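Side-chain contacts in periplasmic cell division protein (SufI) (Aquifex aeolicus, PDB 6SYY), which probably oxidises its substrates using bound copper ions, as expected of a multicopper oxidase from a hyperthermophile, with a methionine-rich loop that has a role in catalysis: residues H118-R123 and H508-E513; Q396-G401 and T408-T413; Y443-N446 and Y450-M453; L463-S466 and L470-T473; L506-C509 and H514-E517. All coordinates share one frame; numbering follows the deposited sequence.

Contact 1 of 5, residues H118-R123 and H508-E513. With CU (copper (II) ion), chain E; CU (copper (II) ion), chain C; CU (copper (II) ion), chain B; O (oxygen atom), chain F.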
# COMPACT_ATOMS: atom_id res chain seq x y z
N HIS A 118 5.23 -10.53 0.34
CA HIS A 118 5.37 -9.65 1.49
C HIS A 118 3.99 -9.23 1.98
O HIS A 118 3.14 -8.81 1.18
CB HIS A 118 6.20 -8.41 1.12
CG HIS A 118 6.25 -7.39 2.21
ND1 HIS A 118 6.56 -7.71 3.52
CD2 HIS A 118 6.03 -6.06 2.20
CE1 HIS A 118 6.53 -6.62 4.26
NE2 HIS A 118 6.21 -5.60 3.48
N TRP A 119 3.77 -9.35 3.29
CA TRP A 119 2.53 -8.88 3.91
C TRP A 119 2.76 -7.44 4.37
O TRP A 119 3.05 -7.16 5.53
CB TRP A 119 2.13 -9.80 5.07
CG TRP A 119 2.33 -11.25 4.77
CD1 TRP A 119 3.27 -12.08 5.30
CD2 TRP A 119 1.56 -12.05 3.85
NE1 TRP A 119 3.14 -13.35 4.78
CE2 TRP A 119 2.10 -13.35 3.88
CE3 TRP A 119 0.48 -11.78 3.00
CZ2 TRP A 119 1.59 -14.38 3.11
CZ3 TRP A 119 -0.02 -12.82 2.23
CH2 TRP A 119 0.53 -14.10 2.29
N HIS A 120 2.61 -6.53 3.41
CA HIS A 120 2.98 -5.13 3.61
C HIS A 120 2.15 -4.51 4.73
O HIS A 120 0.92 -4.49 4.67
CB HIS A 120 2.81 -4.36 2.30
CG HIS A 120 3.23 -2.92 2.35
ND1 HIS A 120 3.92 -2.32 1.32
CD2 HIS A 120 3.04 -1.96 3.29
CE1 HIS A 120 4.14 -1.05 1.62
NE2 HIS A 120 3.62 -0.81 2.81
N GLY A 121 2.84 -4.00 5.75
CA GLY A 121 2.20 -3.38 6.89
C GLY A 121 2.09 -4.27 8.11
O GLY A 121 1.76 -3.76 9.19
N PHE A 122 2.35 -5.57 7.97
CA PHE A 122 2.21 -6.48 9.10
C PHE A 122 3.35 -6.32 10.09
O PHE A 122 4.51 -6.11 9.72
CB PHE A 122 2.17 -7.94 8.61
CG PHE A 122 0.83 -8.38 8.09
CD1 PHE A 122 -0.09 -7.46 7.60
CD2 PHE A 122 0.49 -9.72 8.09
CE1 PHE A 122 -1.32 -7.88 7.11
CE2 PHE A 122 -0.74 -10.15 7.61
CZ PHE A 122 -1.64 -9.22 7.12
N ARG A 123 3.02 -6.41 11.38
CA ARG A 123 3.99 -6.71 12.41
C ARG A 123 4.09 -8.23 12.51
O ARG A 123 3.17 -8.89 13.00
CB ARG A 123 3.58 -6.11 13.75
CG ARG A 123 3.52 -4.60 13.76
CD ARG A 123 2.74 -4.09 14.96
NE ARG A 123 2.69 -2.63 14.97
CZ ARG A 123 3.45 -1.87 15.75
NH1 ARG A 123 4.30 -2.43 16.60
NH2 ARG A 123 3.34 -0.55 15.69
N HIS A 508 13.26 0.69 2.71
CA HIS A 508 13.43 0.85 1.27
C HIS A 508 12.42 1.86 0.74
O HIS A 508 11.39 2.13 1.36
CB HIS A 508 13.27 -0.50 0.55
CG HIS A 508 11.89 -1.07 0.61
ND1 HIS A 508 10.98 -0.92 -0.42
CD2 HIS A 508 11.26 -1.78 1.57
CE1 HIS A 508 9.85 -1.52 -0.09
NE2 HIS A 508 9.99 -2.05 1.11
N CYS A 509 12.76 2.42 -0.41
CA CYS A 509 11.80 3.22 -1.16
C CYS A 509 10.74 2.31 -1.77
O CYS A 509 11.03 1.19 -2.19
CB CYS A 509 12.52 3.99 -2.26
SG CYS A 509 11.42 4.93 -3.31
N HIS A 510 9.50 2.80 -1.82
CA HIS A 510 8.41 2.00 -2.35
C HIS A 510 8.08 2.35 -3.79
O HIS A 510 7.06 1.90 -4.31
CB HIS A 510 7.16 2.12 -1.49
CG HIS A 510 6.30 0.90 -1.55
ND1 HIS A 510 5.47 0.64 -2.62
CD2 HIS A 510 6.17 -0.15 -0.71
CE1 HIS A 510 4.84 -0.51 -2.42
NE2 HIS A 510 5.25 -1.01 -1.26
N ILE A 511 8.91 3.16 -4.45
CA ILE A 511 8.92 3.18 -5.91
C ILE A 511 9.60 1.89 -6.34
O ILE A 511 10.79 1.69 -6.07
CB ILE A 511 9.63 4.42 -6.46
CG1 ILE A 511 8.78 5.67 -6.20
CG2 ILE A 511 9.90 4.26 -7.95
CD1 ILE A 511 9.46 6.97 -6.57
N LEU A 512 8.84 0.99 -6.97
CA LEU A 512 9.28 -0.40 -7.11
C LEU A 512 10.59 -0.50 -7.89
O LEU A 512 11.44 -1.34 -7.58
CB LEU A 512 8.19 -1.22 -7.78
CG LEU A 512 6.92 -1.30 -6.94
CD1 LEU A 512 5.94 -2.29 -7.54
CD2 LEU A 512 7.26 -1.67 -5.50
N GLU A 513 10.77 0.34 -8.91
CA GLU A 513 12.02 0.34 -9.65
C GLU A 513 13.19 0.75 -8.76
O GLU A 513 14.24 0.11 -8.78
CB GLU A 513 11.91 1.24 -10.88
CG GLU A 513 11.08 0.65 -12.01
CD GLU A 513 9.61 0.53 -11.65
OE1 GLU A 513 9.08 1.45 -11.00
OE2 GLU A 513 8.99 -0.50 -12.01
CU CU E . 4.81 -3.04 -0.27
CU CU C . 8.92 -3.99 1.31
CU CU B . 12.73 6.07 -4.38
O O F . 7.08 -3.50 0.41
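His120 and His510 reach toward each other from opposite directions and bind the same copper ion, that of chain E, roughly at a right angle to one another. His120 binds through ND1 at 2.0 Å, His510 through NE2 at 2.3 Å from the metal; His159 completes the protein ligands. Their shared metal brings the rings together obliquely, with planes 56° apart and His120 CE1 only 3.1 Å from His510 NE2. The imidazole of His120 is turned so that its other nitrogen, NE2, faces Asp479, a second-shell carboxylate that probably helps set the ring's rotation.

The bridging oxygen atom is 2.4 Å from the copper ion of chain E and 2.1 Å from the copper ion of chain C, which His508 holds through NE2 with His161 and His456. The oxygen lies near the plane of the His508 ring, at its edge. His118 comes within 3.3 Å of the oxygen through CD2, while its NE2 serves a further copper together with His454.

Two hydrogen bonds inside 508-513 probably hold the ligands in place. His508 CG sits between its backbone N and carbonyl carbon (chi1 67°), which brings ND1 beside Cys509 O, and ND1 donates to that oxygen from above the carbonyl plane. Ile511 N bonds to Cys509 SG (161°), the same thiolate that binds the copper ion of chain B.

Histidines from strand 117-120 and from the His-Cys-His run of 508-510 thus meet across 385 residues of sequence to build the trinuclear copper cluster between the first and last cupredoxin domains, the hallmark of multicopper oxidases.

Contact 2 of 5, residues Q396-G401 and T408-T413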
# COMPACT_ATOMS: atom_id res chain seq x y z
N GLN A 396 18.06 8.46 14.15
CA GLN A 396 18.72 7.76 13.06
C GLN A 396 18.48 8.57 11.80
O GLN A 396 17.34 8.65 11.32
CB GLN A 396 18.18 6.33 12.92
CG GLN A 396 19.18 5.33 12.40
CD GLN A 396 20.38 5.18 13.31
OE1 GLN A 396 20.29 4.58 14.38
NE2 GLN A 396 21.51 5.74 12.89
N ARG A 397 19.53 9.21 11.28
CA ARG A 397 19.40 10.04 10.08
C ARG A 397 19.62 9.19 8.84
O ARG A 397 20.68 8.58 8.67
CB ARG A 397 20.37 11.21 10.10
CG ARG A 397 20.32 12.02 8.81
CD ARG A 397 21.06 13.32 8.96
NE ARG A 397 22.43 13.11 9.40
CZ ARG A 397 23.21 14.07 9.89
NH1 ARG A 397 22.73 15.30 10.00
NH2 ARG A 397 24.45 13.80 10.26
N ILE A 398 18.61 9.17 7.97
CA ILE A 398 18.61 8.38 6.75
C ILE A 398 18.67 9.36 5.58
O ILE A 398 17.67 10.01 5.27
CB ILE A 398 17.37 7.48 6.66
CG1 ILE A 398 17.33 6.53 7.86
CG2 ILE A 398 17.36 6.71 5.35
CD1 ILE A 398 18.56 5.68 8.01
N THR A 399 19.82 9.47 4.95
CA THR A 399 20.01 10.42 3.86
C THR A 399 19.81 9.71 2.53
O THR A 399 20.49 8.72 2.23
CB THR A 399 21.40 11.06 3.91
OG1 THR A 399 21.53 11.79 5.14
CG2 THR A 399 21.58 12.00 2.74
N LEU A 400 18.88 10.22 1.73
CA LEU A 400 18.62 9.71 0.39
C LEU A 400 19.47 10.50 -0.59
O LEU A 400 19.21 11.68 -0.85
CB LEU A 400 17.14 9.83 0.04
CG LEU A 400 16.11 9.47 1.11
CD1 LEU A 400 14.69 9.60 0.56
CD2 LEU A 400 16.36 8.07 1.64
N GLY A 401 20.50 9.86 -1.14
CA GLY A 401 21.34 10.46 -2.15
C GLY A 401 21.22 9.72 -3.47
O GLY A 401 20.43 8.78 -3.62
N THR A 408 20.77 6.15 -3.36
CA THR A 408 21.46 5.59 -2.21
C THR A 408 20.71 5.89 -0.92
O THR A 408 19.94 6.85 -0.83
CB THR A 408 22.89 6.12 -2.08
OG1 THR A 408 22.85 7.54 -1.83
CG2 THR A 408 23.69 5.84 -3.34
N ILE A 409 20.96 5.05 0.07
CA ILE A 409 20.49 5.24 1.44
C ILE A 409 21.73 5.25 2.32
O ILE A 409 22.39 4.22 2.48
CB ILE A 409 19.51 4.14 1.87
CG1 ILE A 409 18.27 4.14 0.96
CG2 ILE A 409 19.09 4.34 3.31
CD1 ILE A 409 17.35 2.96 1.21
N ASN A 410 22.06 6.42 2.87
CA ASN A 410 23.27 6.60 3.66
C ASN A 410 24.50 6.10 2.90
O ASN A 410 25.35 5.38 3.43
CB ASN A 410 23.14 5.91 5.02
CG ASN A 410 22.32 6.73 6.01
OD1 ASN A 410 21.86 7.83 5.69
ND2 ASN A 410 22.13 6.20 7.21
N GLY A 411 24.57 6.48 1.62
CA GLY A 411 25.69 6.12 0.77
C GLY A 411 25.72 4.69 0.29
O GLY A 411 26.67 4.30 -0.39
N GLU A 412 24.70 3.89 0.60
CA GLU A 412 24.72 2.46 0.32
C GLU A 412 23.52 2.05 -0.51
O GLU A 412 22.45 2.68 -0.45
CB GLU A 412 24.75 1.65 1.62
CG GLU A 412 25.89 2.03 2.54
CD GLU A 412 26.21 0.93 3.54
OE1 GLU A 412 25.26 0.43 4.19
OE2 GLU A 412 27.40 0.58 3.68
N THR A 413 23.69 0.99 -1.28
CA THR A 413 22.59 0.29 -1.94
C THR A 413 22.55 -1.14 -1.43
O THR A 413 23.42 -1.58 -0.67
CB THR A 413 22.73 0.30 -3.47
OG1 THR A 413 23.77 -0.60 -3.87
CG2 THR A 413 23.04 1.70 -3.98
O HOH W 1 22.66 8.39 0.80
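Asn410, just past the end of the beta hairpin of strands 394-402 and 407-409, grips the neighbouring strand through its backbone and its amide together. Thr399 N donates to Asn410 OD1 at 2.7 Å in an almost straight bond (177°), and Asn410 N returns one to Thr399 O at 2.9 Å. The amide's other end reaches further along: Asn410 ND2 gives a hydrogen to Arg397 O at 3.1 Å, the donor lying in the carbonyl plane and the carbonyl oxygen in the plane of the amide. With CG beside the backbone N (chi1 -79°), the flat amide lies along strand 394-402 and prolongs its ladder beyond the last regular pair.

The hairpin runs straight into a type I' turn from Ile409 to Glu412. Gly401 and Thr408 form an antiparallel hydrogen-bonded pair, with Thr408 N 2.7 Å from Gly401 O; Leu400 and Ile409 make the next, non-hydrogen-bonded pair.

Packing lies on the face that carries Ile398, Leu400 and Ile409. Ile398 CG2 touches Ile409 CG2 at 3.6 Å, and Leu400 makes a looser approach to Ile409 while its side chain also meets His451, a copper ligand of this cupredoxin domain.

A single water ties hairpin and turn together: it donates to Thr399 O at 2.6 Å, accepts from Gly411 N at 2.8 Å, and shares a hydrogen bond of 2.8 Å with Thr408 OG1.

Contact 3 of 5, residues Y443-N446 and Y450-M453. With CU (copper (II) ion), chain B.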
# COMPACT_ATOMS: atom_id res chain seq x y z
N TYR A 443 14.48 11.21 7.54
CA TYR A 443 14.75 11.10 6.12
C TYR A 443 15.17 12.46 5.58
O TYR A 443 14.48 13.46 5.79
CB TYR A 443 13.52 10.60 5.37
CG TYR A 443 13.15 9.16 5.66
CD1 TYR A 443 14.02 8.13 5.34
CD2 TYR A 443 11.93 8.84 6.23
CE1 TYR A 443 13.69 6.81 5.59
CE2 TYR A 443 11.59 7.52 6.48
CZ TYR A 443 12.47 6.51 6.16
OH TYR A 443 12.14 5.20 6.41
N VAL A 444 16.31 12.50 4.89
CA VAL A 444 16.82 13.71 4.26
C VAL A 444 17.00 13.41 2.78
O VAL A 444 17.94 12.70 2.40
CB VAL A 444 18.14 14.18 4.90
CG1 VAL A 444 18.58 15.48 4.27
CG2 VAL A 444 17.98 14.33 6.40
N ASN A 445 16.12 13.95 1.95
CA ASN A 445 16.12 13.66 0.51
C ASN A 445 16.95 14.73 -0.20
O ASN A 445 16.48 15.84 -0.44
CB ASN A 445 14.69 13.62 -0.02
CG ASN A 445 14.62 13.24 -1.49
OD1 ASN A 445 15.65 12.94 -2.12
ND2 ASN A 445 13.41 13.22 -2.04
N ASN A 446 18.18 14.38 -0.56
CA ASN A 446 19.05 15.25 -1.33
C ASN A 446 19.01 14.95 -2.83
O ASN A 446 19.95 15.30 -3.55
CB ASN A 446 20.49 15.15 -0.82
CG ASN A 446 20.66 15.72 0.57
OD1 ASN A 446 20.03 16.73 0.92
ND2 ASN A 446 21.50 15.09 1.37
N TYR A 450 10.98 12.50 -5.60
CA TYR A 450 10.35 12.10 -4.36
C TYR A 450 10.57 10.61 -4.12
O TYR A 450 10.81 9.83 -5.05
CB TYR A 450 8.86 12.43 -4.37
CG TYR A 450 7.97 11.28 -4.80
CD1 TYR A 450 7.31 10.51 -3.85
CD2 TYR A 450 7.80 10.97 -6.14
CE1 TYR A 450 6.49 9.46 -4.23
CE2 TYR A 450 6.98 9.92 -6.53
CZ TYR A 450 6.34 9.16 -5.57
OH TYR A 450 5.52 8.12 -5.94
N HIS A 451 10.48 10.21 -2.85
CA HIS A 451 10.60 8.81 -2.49
C HIS A 451 9.59 8.47 -1.40
O HIS A 451 9.63 9.05 -0.31
CB HIS A 451 12.01 8.48 -2.00
CG HIS A 451 13.09 8.87 -2.96
ND1 HIS A 451 13.36 8.15 -4.10
CD2 HIS A 451 13.95 9.91 -2.95
CE1 HIS A 451 14.35 8.73 -4.76
NE2 HIS A 451 14.73 9.80 -4.08
N PRO A 452 8.68 7.54 -1.65
CA PRO A 452 7.82 7.05 -0.57
C PRO A 452 8.56 5.98 0.24
O PRO A 452 8.67 4.83 -0.20
CB PRO A 452 6.60 6.49 -1.31
CG PRO A 452 7.16 6.03 -2.63
CD PRO A 452 8.36 6.91 -2.94
N MET A 453 9.07 6.36 1.40
CA MET A 453 9.95 5.49 2.18
C MET A 453 9.13 4.59 3.10
O MET A 453 8.28 5.07 3.85
CB MET A 453 10.95 6.32 2.98
CG MET A 453 11.91 7.12 2.12
SD MET A 453 12.88 6.08 1.01
CE MET A 453 13.69 4.98 2.18
CU CU B . 12.73 6.07 -4.38
O HOH W 2 9.28 5.03 6.30
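One face of the Tyr443 ring carries Met453. Met453 CB lies over the ring, offset toward the rim, 3.8 Å from the centroid of Tyr443 and 21° off the normal, a CH-pi contact whose nearest ring atom is CZ. The thioether then bends at chi2 and chi3 (both -58°), which curls Met453 CE back to 3.9 Å from Tyr443 CE1. Met453 SD is left oblique to the ring, 5.2 Å from the centroid, and completes a Met-aromatic contact.

The His451 ring receives Asn445 at its edge. Asn445 CG lies in the ring plane, the amide is turned 54° against the imidazole, and the closest atoms are Asn445 ND2 and His451 CD2 at 3.5 Å. No hydrogen bond joins the two; a shared partner does, since the hydroxyl of Thr447 bonds to both Asn445 OD1 and His451 NE2, which probably limits the rotation of the imidazole. Asn445 ND2 is taken up in turn by the carbonyls of Met449 and Val483.

Strands 437-445 and 451-455 belong to different sheets of a cupredoxin beta sandwich, so these pairs bridge its interior on the two sides of the short connection between the strands. A water links the phenol to the opposite strand: it is 2.9 Å from Tyr443 OH and donates to Met453 O at 2.6 Å.

On the ring of His451, ND1 binds the copper ion of chain B at 2.2 Å, the metal it shares with Cys509 and His514.

Contact 4 of 5, residues L463-S466 and L470-T473; sequences LERS and LRAT
Arg471 brings one guanidinium nitrogen over the face of the Arg465 guanidinium. Arg471 NH2 sits above the centre of that face, 3.0 Å from Arg465 CZ, with the two planes 47° apart, and the long side chains cross at about a right angle. The arrangement is reciprocal in part, because Arg465 CD lies over a face of the Arg471 guanidinium, at 4.0 Å from Arg471 NH1. A bend about the CG-CD bond of Arg471 (chi3 -86°) turns its end onto its partner.

As for charge, Arg465 NH2 and Arg471 NH2 are 3.1 Å apart, two donors with no bond between them. Nearby acidic groups probably pay for this: Arg465 makes salt bridges with Glu487 through NH2 and with Asp474 through NH1, and NH2 also donates to Ile482 O. Asp474 accepts from the backbone N of Arg471 as well, so one carboxylate serves both sides of the contact.

Apolar packing falls to Leu470. Its CD1 rests 3.7 Å from Arg465 CG, against the aliphatic part of that side chain, and touches the backbone at Glu464 CA (3.8 Å). An unusual first torsion, chi1 -97°, swings the branched end of Leu470 over strand 461-465.

That strand is the outermost one on its side of its sheet, paired with 488-495 through a classic beta bulge in which Leu463 and Glu464 both face Arg490. The loop segment 470-473 lies alongside on its way to strand 480-483; Arg471 packs on Ile482 there and on Leu294 of strand 293-295, while Ala472 touches Lys288 and Val290 of strand 282-290.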
# COMPACT_ATOMS: atom_id res chain seq x y z
N LEU A 463 6.23 12.98 12.51
CA LEU A 463 6.38 14.11 13.42
C LEU A 463 6.34 15.45 12.69
O LEU A 463 5.64 16.37 13.13
CB LEU A 463 7.68 13.99 14.21
CG LEU A 463 7.82 12.76 15.10
CD1 LEU A 463 9.11 12.83 15.89
CD2 LEU A 463 6.62 12.64 16.02
N GLU A 464 7.07 15.57 11.59
CA GLU A 464 7.34 16.89 11.04
C GLU A 464 7.80 16.78 9.59
O GLU A 464 8.51 15.84 9.22
CB GLU A 464 8.40 17.60 11.90
CG GLU A 464 8.74 19.01 11.50
CD GLU A 464 9.82 19.60 12.39
OE1 GLU A 464 10.63 18.81 12.93
OE2 GLU A 464 9.85 20.83 12.55
N ARG A 465 7.39 17.75 8.78
CA ARG A 465 7.86 17.92 7.41
C ARG A 465 8.53 19.28 7.31
O ARG A 465 7.98 20.27 7.80
CB ARG A 465 6.73 17.82 6.38
CG ARG A 465 5.72 16.71 6.61
CD ARG A 465 4.78 16.58 5.42
NE ARG A 465 5.49 16.10 4.25
CZ ARG A 465 5.48 14.83 3.83
NH1 ARG A 465 4.75 13.92 4.48
NH2 ARG A 465 6.17 14.48 2.76
N SER A 466 9.70 19.33 6.68
CA SER A 466 10.41 20.60 6.60
C SER A 466 9.78 21.54 5.59
O SER A 466 10.02 22.75 5.67
CB SER A 466 11.87 20.37 6.23
OG SER A 466 11.97 19.81 4.93
N LEU A 470 1.95 18.94 8.32
CA LEU A 470 1.46 17.60 8.08
C LEU A 470 0.14 17.65 7.31
O LEU A 470 -0.67 18.56 7.50
CB LEU A 470 1.28 16.84 9.40
CG LEU A 470 2.41 15.91 9.85
CD1 LEU A 470 3.76 16.57 9.72
CD2 LEU A 470 2.17 15.47 11.29
N ARG A 471 -0.05 16.68 6.43
CA ARG A 471 -1.31 16.53 5.73
C ARG A 471 -2.14 15.45 6.41
O ARG A 471 -1.62 14.64 7.18
CB ARG A 471 -1.06 16.19 4.26
CG ARG A 471 -0.04 17.13 3.63
CD ARG A 471 0.20 16.84 2.16
NE ARG A 471 1.22 15.82 1.95
CZ ARG A 471 2.53 16.06 1.85
NH1 ARG A 471 2.99 17.29 1.96
NH2 ARG A 471 3.37 15.06 1.64
N ALA A 472 -3.45 15.46 6.14
CA ALA A 472 -4.35 14.51 6.79
C ALA A 472 -3.87 13.08 6.57
O ALA A 472 -3.95 12.24 7.48
CB ALA A 472 -5.77 14.67 6.26
N THR A 473 -3.34 12.80 5.38
CA THR A 473 -2.81 11.48 5.07
C THR A 473 -1.50 11.19 5.79
O THR A 473 -1.02 10.05 5.72
CB THR A 473 -2.63 11.35 3.56
OG1 THR A 473 -1.79 12.41 3.08
CG2 THR A 473 -3.97 11.42 2.86

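Contact 5 of 5, residues L506-C509 and H514-E517. With CU (copper (II) ion), chain B; CU (copper (II) ion), chain C.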
# COMPACT_ATOMS: atom_id res chain seq x y z
N LEU A 506 13.35 -4.71 6.55
CA LEU A 506 13.77 -3.89 5.42
C LEU A 506 13.44 -2.42 5.66
O LEU A 506 12.50 -2.08 6.38
CB LEU A 506 13.11 -4.35 4.13
CG LEU A 506 13.55 -5.71 3.60
CD1 LEU A 506 12.74 -6.05 2.37
CD2 LEU A 506 15.03 -5.68 3.29
N LEU A 507 14.25 -1.56 5.06
CA LEU A 507 13.94 -0.14 4.89
C LEU A 507 14.26 0.20 3.45
O LEU A 507 15.39 -0.01 3.00
CB LEU A 507 14.74 0.73 5.86
CG LEU A 507 14.55 2.25 5.86
CD1 LEU A 507 14.92 2.83 7.21
CD2 LEU A 507 15.38 2.93 4.78
N HIS A 508 13.26 0.69 2.71
CA HIS A 508 13.43 0.85 1.27
C HIS A 508 12.42 1.86 0.74
O HIS A 508 11.39 2.13 1.36
CB HIS A 508 13.27 -0.50 0.55
CG HIS A 508 11.89 -1.07 0.61
ND1 HIS A 508 10.98 -0.92 -0.42
CD2 HIS A 508 11.26 -1.78 1.57
CE1 HIS A 508 9.85 -1.52 -0.09
NE2 HIS A 508 9.99 -2.05 1.11
N CYS A 509 12.76 2.42 -0.41
CA CYS A 509 11.80 3.22 -1.16
C CYS A 509 10.74 2.31 -1.77
O CYS A 509 11.03 1.19 -2.19
CB CYS A 509 12.52 3.99 -2.26
SG CYS A 509 11.42 4.93 -3.31
N HIS A 514 13.01 1.83 -7.98
CA HIS A 514 14.05 2.24 -7.03
C HIS A 514 14.43 1.08 -6.12
O HIS A 514 15.61 0.76 -5.95
CB HIS A 514 13.56 3.41 -6.18
CG HIS A 514 13.36 4.68 -6.94
ND1 HIS A 514 12.88 5.83 -6.35
CD2 HIS A 514 13.58 4.98 -8.24
CE1 HIS A 514 12.80 6.78 -7.26
NE2 HIS A 514 13.22 6.30 -8.41
N HIS A 515 13.43 0.45 -5.51
CA HIS A 515 13.67 -0.73 -4.69
C HIS A 515 14.40 -1.81 -5.49
O HIS A 515 15.37 -2.40 -5.00
CB HIS A 515 12.33 -1.24 -4.15
CG HIS A 515 12.34 -2.68 -3.74
ND1 HIS A 515 12.14 -3.70 -4.64
CD2 HIS A 515 12.54 -3.27 -2.54
CE1 HIS A 515 12.21 -4.86 -4.01
NE2 HIS A 515 12.45 -4.62 -2.74
N ASP A 516 13.97 -2.05 -6.74
CA ASP A 516 14.59 -3.10 -7.54
C ASP A 516 16.04 -2.79 -7.86
O ASP A 516 16.88 -3.69 -7.91
CB ASP A 516 13.79 -3.33 -8.82
CG ASP A 516 12.63 -4.29 -8.64
OD1 ASP A 516 12.58 -4.96 -7.59
OD2 ASP A 516 11.76 -4.36 -9.53
N GLU A 517 16.36 -1.52 -8.10
CA GLU A 517 17.72 -1.14 -8.43
C GLU A 517 18.57 -0.84 -7.20
O GLU A 517 19.68 -0.33 -7.34
CB GLU A 517 17.72 0.04 -9.40
CG GLU A 517 17.04 1.27 -8.89
CD GLU A 517 16.55 2.15 -10.02
OE1 GLU A 517 16.55 1.68 -11.18
OE2 GLU A 517 16.17 3.31 -9.76
CU CU B . 12.73 6.07 -4.38
CU CU C . 8.92 -3.99 1.31
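Cys509 and His514 share the copper ion of chain B, each at 2.0 Å from the metal, through SG and ND1 respectively; His451 supplies the third protein ligand. Around the metal, Cys509 SG lies at the edge of the His514 ring, near its plane and 3.5 Å from His514 ND1. With its CG beside the backbone N (chi1 -67°), His514 carries its imidazole away from strand 503-509 and presents ND1 to the copper.

Beside this metal site, the next helix residue, His515, meets His508 of the strand. Its ring turns an edge toward the face of His508, an offset edge-to-face pair with centroids 5.0 Å apart and planes at 64°. The nearest atoms are His515 CD2 and His508 ND1, at 3.5 Å, and His515 CB also packs on Cys509 O at 3.4 Å, the carbonyl to which His508 ND1 is already bonded.

Further out, His515 ND1 makes a weak hydrogen bond to Asp516 OD1 (3.2 Å). That carboxylate accepts from the backbone N-H groups of Thr166 and Gly167, which fastens the short helix 512-516 to helix 166-172.

Cys509 thus binds one copper while its chain neighbour His508 binds a copper of the trinuclear cluster. As in other multicopper oxidases, this thiolate-histidine link probably carries electrons from the mononuclear type 1 copper to the site where oxygen is reduced.

Contacts 1 and 5 share His508 and Cys509, with centres 8 Å apart, and both touch the coppers of chains B and C; contact 1 adds the copper of chain E and the oxygen atom, contact 5 adds His514 to the copper of chain B. Contact 3 reaches that last copper from strand 451-455, the neighbour of 503-509, and touches both; His451 ND1 is 3.3 Å from His514 ND1, and His510 N lies 2.7 Å from Pro452 O. Contact 2 backs contact 3 from the adjoining strand, with Leu400 CD1 packed 3.6 Å from His451 CD2. Contact 4 stands apart, its centre 14 Å from that of contact 3, though strand 461-465 shares a sheet with 394-402 and 437-445.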